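Local coordinates for protein acetolactate synthase, small subunit (Thermotoga maritima, PDB 2FGC) that probably serves as the regulatory subunit of its enzyme, built from an ACT domain followed by a second, C-terminal domain, at residues 100-104 against 180-184. Numbering follows the deposited sequence.
Sequences VTPID and VAMNR
The flat carboxamide of N183 meets the backbone of I103 and D104 through OD1: D104 N lies in the carbonyl plane, and I103 CA sits off one side of it, 3.5 Å from N183 OD1. Two side-chain atoms flank the oxygen, displaced beyond it: I103 CG2 on the same side as CA, 3.7 Å from N183 OD1, and D104 CB on the opposite side, 3.3 Å from that oxygen. The contact bridges two ferredoxin-like beta-alpha-beta-beta-alpha-beta units, as in ACT domains, each with an antiparallel sheet of strand order 2-3-1-4. Strands 97-102 and 171-183 are outermost in their sheets within the chain. The touching parts run 79° apart, and their backbone bonds go elsewhere, I103 to L31 and M182 to V111.

The one hydrogen bond across the contact is side chain to backbone: D104 N donates to N183 OD1 at 2.7 Å, nearly straight at 172°. N183 places CG anti to its own carbonyl carbon (chi1 -64°), which carries the amide toward 103-104. ND2 lies 3.6 Å from P102 O, too long for a hydrogen bond, with T101 CG2 4.4 Å from N183 ND2.

On the I103 side of the amide, that buried residue reaches the 181-182 backbone through its longer branch. D104 OD1 accepts from L106 N and N109 ND2, while N183 O accepts from K119 NZ of the second subunit. The apolar branch ends at I103 CD1, 4.2 Å from A181 O.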
ATOM      1  N   VAL A 100      14.057 -13.621   0.271  1.00 56.21           N
ATOM      2  CA  VAL A 100      13.009 -13.617  -0.765  1.00 57.29           C
ATOM      3  C   VAL A 100      12.095 -14.796  -0.449  1.00 59.18           C
ATOM      4  O   VAL A 100      12.555 -15.891  -0.262  1.00 61.63           O
ATOM      5  CB  VAL A 100      13.606 -13.736  -2.218  1.00 57.95           C
ATOM      6  CG1 VAL A 100      12.514 -13.749  -3.275  1.00 50.67           C
ATOM      7  CG2 VAL A 100      14.623 -12.618  -2.504  1.00 52.88           C
ATOM      8  N   THR A 101      10.814 -14.528  -0.314  1.00 59.96           N
ATOM      9  CA  THR A 101       9.774 -15.515   0.023  1.00 62.29           C
ATOM     10  C   THR A 101       8.714 -15.529  -1.098  1.00 57.87           C
ATOM     11  O   THR A 101       7.935 -14.584  -1.226  1.00 53.30           O
ATOM     12  CB  THR A 101       8.998 -15.100   1.339  1.00 61.62           C
ATOM     13  OG1 THR A 101       9.919 -14.888   2.421  1.00 72.25           O
ATOM     14  CG2 THR A 101       7.910 -16.146   1.751  1.00 65.76           C
ATOM     15  N   PRO A 102       8.688 -16.578  -1.922  1.00 57.79           N
ATOM     16  CA  PRO A 102       7.527 -16.702  -2.824  1.00 57.18           C
ATOM     17  C   PRO A 102       6.213 -16.963  -2.054  1.00 55.05           C
ATOM     18  O   PRO A 102       6.179 -17.666  -1.035  1.00 53.66           O
ATOM     19  CB  PRO A 102       7.873 -17.885  -3.720  1.00 55.57           C
ATOM     20  CG  PRO A 102       9.327 -18.151  -3.487  1.00 63.51           C
ATOM     21  CD  PRO A 102       9.672 -17.650  -2.107  1.00 58.60           C
ATOM     22  N   ILE A 103       5.157 -16.334  -2.517  1.00 54.74           N
ATOM     23  CA  ILE A 103       3.832 -16.572  -1.983  1.00 55.88           C
ATOM     24  C   ILE A 103       3.169 -17.682  -2.776  1.00 57.43           C
ATOM     25  O   ILE A 103       3.322 -17.775  -3.987  1.00 57.89           O
ATOM     26  CB  ILE A 103       2.992 -15.309  -2.023  1.00 56.07           C
ATOM     27  CG1 ILE A 103       3.376 -14.424  -0.840  1.00 57.50           C
ATOM     28  CG2 ILE A 103       1.560 -15.647  -1.921  1.00 50.13           C
ATOM     29  CD1 ILE A 103       4.127 -13.270  -1.253  1.00 67.23           C
ATOM     30  N   ASP A 104       2.451 -18.541  -2.067  1.00 58.98           N
ATOM     31  CA  ASP A 104       1.822 -19.684  -2.650  1.00 56.89           C
ATOM     32  C   ASP A 104       1.020 -19.251  -3.868  1.00 57.18           C
ATOM     33  O   ASP A 104       0.312 -18.248  -3.808  1.00 55.36           O
ATOM     34  CB  ASP A 104       0.937 -20.390  -1.633  1.00 55.89           C
ATOM     35  CG  ASP A 104       0.675 -21.857  -2.009  1.00 61.15           C
ATOM     36  OD1 ASP A 104       0.015 -22.101  -3.048  1.00 62.02           O
ATOM     37  OD2 ASP A 104       1.119 -22.773  -1.265  1.00 65.15           O
ATOM     38  N   VAL A 180      -0.968  -6.456  -0.736  1.00 52.72           N
ATOM     39  CA  VAL A 180      -0.201  -7.152   0.302  1.00 51.47           C
ATOM     40  C   VAL A 180      -0.659  -8.586   0.326  1.00 50.72           C
ATOM     41  O   VAL A 180      -1.852  -8.876   0.218  1.00 55.00           O
ATOM     42  CB  VAL A 180      -0.367  -6.573   1.708  1.00 50.57           C
ATOM     43  CG1 VAL A 180       0.325  -5.234   1.818  1.00 61.47           C
ATOM     44  CG2 VAL A 180      -1.756  -6.335   1.940  1.00 54.96           C
ATOM     45  N   ALA A 181       0.284  -9.508   0.425  1.00 50.82           N
ATOM     46  CA  ALA A 181      -0.079 -10.917   0.460  1.00 51.66           C
ATOM     47  C   ALA A 181       0.856 -11.651   1.391  1.00 50.86           C
ATOM     48  O   ALA A 181       1.979 -11.191   1.680  1.00 50.99           O
ATOM     49  CB  ALA A 181      -0.090 -11.542  -0.974  1.00 46.54           C
HETATM   50  N   MSE A 182       0.358 -12.782   1.850  1.00 50.96           N
HETATM   51  CA  MSE A 182       0.991 -13.634   2.839  1.00 57.53           C
HETATM   52  C   MSE A 182       0.460 -15.053   2.620  1.00 52.57           C
HETATM   53  O   MSE A 182      -0.702 -15.228   2.231  1.00 51.21           O
HETATM   54  CB  MSE A 182       0.508 -13.183   4.204  1.00 54.85           C
HETATM   55  CG  MSE A 182       1.294 -13.642   5.368  1.00 65.67           C
HETATM   56 SE   MSE A 182       0.929 -12.319   6.809  1.00 73.16          SE
HETATM   57  CE  MSE A 182       2.174 -10.721   6.276  1.00 76.61           C
ATOM     58  N   ASN A 183       1.294 -16.049   2.911  1.00 46.77           N
ATOM     59  CA  ASN A 183       0.826 -17.398   2.996  1.00 47.12           C
ATOM     60  C   ASN A 183      -0.028 -17.598   4.251  1.00 46.94           C
ATOM     61  O   ASN A 183       0.298 -17.087   5.336  1.00 49.34           O
ATOM     62  CB  ASN A 183       2.007 -18.377   2.985  1.00 48.08           C
ATOM     63  CG  ASN A 183       2.805 -18.334   1.676  1.00 51.28           C
ATOM     64  OD1 ASN A 183       2.242 -18.346   0.579  1.00 51.99           O
ATOM     65  ND2 ASN A 183       4.116 -18.288   1.795  1.00 48.75           N
ATOM     66  N   ARG A 184      -1.106 -18.357   4.099  1.00 43.72           N
ATOM     67  CA  ARG A 184      -1.895 -18.806   5.212  1.00 47.22           C
ATOM     68  C   ARG A 184      -1.095 -19.681   6.145  1.00 50.93           C
ATOM     69  O   ARG A 184      -0.059 -20.202   5.757  1.00 54.96           O
ATOM     70  CB  ARG A 184      -3.108 -19.577   4.700  1.00 45.60           C
ATOM     71  CG  ARG A 184      -4.206 -18.589   4.261  1.00 45.76           C
ATOM     72  CD  ARG A 184      -5.409 -19.384   3.730  1.00 51.55           C
ATOM     73  NE  ARG A 184      -6.260 -18.538   2.922  1.00 55.54           N
ATOM     74  CZ  ARG A 184      -7.199 -17.747   3.424  1.00 57.27           C
ATOM     75  NH1 ARG A 184      -7.432 -17.698   4.736  1.00 49.09           N
ATOM     76  NH2 ARG A 184      -7.903 -17.007   2.612  1.00 58.36           N
TER